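Local coordinates for protein putative glucoamylase (Bacteroides fragilis NCTC 9343, PDB 3EU8) that is a putative glucoamylase, probably exported, that may hydrolyse glycosidic bonds in starch-like glucans, at residues E204-I207 / M208-A212. Numbering follows the deposited sequence.
Sequences ECLI and MYILA. With EDO (1,2-ethanediol), chain J.
Leu206 and Ile210 meet one turn apart at the start of helix 206-214, a buried helix in the family region of this putative glucoamylase, and they offer a worked example of i to i+4 packing along a helix. The two chains lie obliquely across one another, and the end of Ile210 does the touching: its CD1 sits against the branch point and one methyl of Leu206, 3.8 Å from CG and 4.1 Å from CD1. With chi1 at 179°, CG of Leu206 swings beside its own carbonyl carbon, which brings the end of the side chain back toward the next turn although CB sets out away from it. A looser pairing follows the same spacing, with Ile207 CG1 4.2 Å from CD1 of Leu211; both of these residues also pack on Phe411 of helix 406-412. The backbone keeps this spacing too. Ile210 N donates almost straight (170°) to Leu206 O, and Leu211 N binds Ile207 O at 2.9 Å. At the first turn the N of Met208, a selenomethionine, makes a weak bond to Cys205 O (130°). Cys205 O also lies at the edge of the Tyr209 ring, near its plane, while the Tyr209 hydroxyl is hydrogen-bonded to Val199 O and Leu183 N. Just ahead of the helix, the Glu204 carboxylate grips 1,2-ethanediol, probably from the crystallisation liquor, with both oxygens: O2 of the diol donates to Glu204 OE1 at 2.6 Å and O1 to OE2 at 3.0 Å.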
loop_
_atom_site.group_PDB
_atom_site.type_symbol
_atom_site.label_atom_id
_atom_site.label_comp_id
_atom_site.label_asym_id
_atom_site.label_seq_id
_atom_site.Cartn_x
_atom_site.Cartn_y
_atom_site.Cartn_z
ATOM N N GLU A 204 1.675 -9.686 -1.406
ATOM C CA GLU A 204 1.619 -8.367 -0.723
ATOM C C GLU A 204 1.093 -8.392 0.717
ATOM O O GLU A 204 1.005 -7.350 1.355
ATOM C CB GLU A 204 0.746 -7.398 -1.537
ATOM C CG GLU A 204 -0.743 -7.652 -1.413
ATOM C CD GLU A 204 -1.301 -8.654 -2.447
ATOM O OE1 GLU A 204 -0.606 -9.578 -2.918
ATOM O OE2 GLU A 204 -2.470 -8.496 -2.770
ATOM N N CYS A 205 0.751 -9.574 1.230
ATOM C CA CYS A 205 -0.041 -9.703 2.473
ATOM C C CYS A 205 0.689 -9.928 3.781
ATOM O O CYS A 205 0.042 -10.309 4.746
ATOM C CB CYS A 205 -1.059 -10.848 2.287
ATOM S SG CYS A 205 -2.150 -10.589 0.885
ATOM N N LEU A 206 2.026 -9.773 3.821
ATOM C CA LEU A 206 2.796 -10.080 5.033
ATOM C C LEU A 206 2.280 -9.350 6.278
ATOM O O LEU A 206 2.199 -9.928 7.390
ATOM C CB LEU A 206 4.276 -9.764 4.828
ATOM C CG LEU A 206 5.274 -9.987 5.989
ATOM C CD1 LEU A 206 5.242 -11.404 6.536
ATOM C CD2 LEU A 206 6.696 -9.633 5.529
ATOM N N ILE A 207 1.958 -8.070 6.101
ATOM C CA ILE A 207 1.581 -7.215 7.232
ATOM C C ILE A 207 0.341 -7.770 7.927
ATOM O O ILE A 207 0.204 -7.620 9.131
ATOM C CB ILE A 207 1.409 -5.699 6.816
ATOM C CG1 ILE A 207 1.558 -4.765 8.031
ATOM C CG2 ILE A 207 0.091 -5.439 6.066
ATOM C CD1 ILE A 207 2.973 -4.856 8.694
HETATM N N MSE A 208 -0.541 -8.431 7.172
HETATM C CA MSE A 208 -1.710 -9.124 7.770
HETATM C C MSE A 208 -1.333 -10.135 8.849
HETATM O O MSE A 208 -1.930 -10.149 9.921
HETATM C CB MSE A 208 -2.507 -9.891 6.694
HETATM C CG MSE A 208 -3.820 -10.494 7.235
HETATM SE SE MSE A 208 -4.870 -11.357 5.915
HETATM C CE MSE A 208 -3.611 -12.903 5.559
ATOM N N TYR A 209 -0.375 -11.004 8.521
ATOM C CA TYR A 209 0.132 -12.010 9.460
ATOM C C TYR A 209 0.802 -11.376 10.656
ATOM O O TYR A 209 0.557 -11.800 11.791
ATOM C CB TYR A 209 1.058 -13.033 8.760
ATOM C CG TYR A 209 0.259 -14.118 8.069
ATOM C CD1 TYR A 209 -0.127 -15.277 8.749
ATOM C CD2 TYR A 209 -0.137 -13.972 6.742
ATOM C CE1 TYR A 209 -0.906 -16.299 8.114
ATOM C CE2 TYR A 209 -0.905 -14.959 6.108
ATOM C CZ TYR A 209 -1.277 -16.124 6.805
ATOM O OH TYR A 209 -2.025 -17.054 6.162
ATOM N N ILE A 210 1.625 -10.357 10.397
ATOM C CA ILE A 210 2.292 -9.598 11.465
ATOM C C ILE A 210 1.327 -8.907 12.446
ATOM O O ILE A 210 1.547 -8.936 13.662
ATOM C CB ILE A 210 3.320 -8.580 10.898
ATOM C CG1 ILE A 210 4.587 -9.345 10.469
ATOM C CG2 ILE A 210 3.717 -7.519 11.991
ATOM C CD1 ILE A 210 5.462 -8.650 9.519
ATOM N N LEU A 211 0.267 -8.287 11.919
ATOM C CA LEU A 211 -0.715 -7.627 12.744
ATOM C C LEU A 211 -1.558 -8.651 13.458
ATOM O O LEU A 211 -1.916 -8.445 14.632
ATOM C CB LEU A 211 -1.581 -6.665 11.911
ATOM C CG LEU A 211 -0.903 -5.368 11.502
ATOM C CD1 LEU A 211 -1.793 -4.526 10.572
ATOM C CD2 LEU A 211 -0.469 -4.539 12.743
ATOM N N ALA A 212 -1.883 -9.769 12.797
ATOM C CA ALA A 212 -2.613 -10.857 13.489
ATOM C C ALA A 212 -1.841 -11.398 14.705
ATOM O O ALA A 212 -2.444 -11.655 15.752
ATOM C CB ALA A 212 -2.995 -11.984 12.516
HETATM C C1 EDO J . -4.075 -10.690 -5.068
HETATM O O1 EDO J . -3.246 -9.581 -5.434
HETATM C C2 EDO J . -3.204 -11.843 -4.591
HETATM O O2 EDO J . -1.864 -11.398 -4.328
#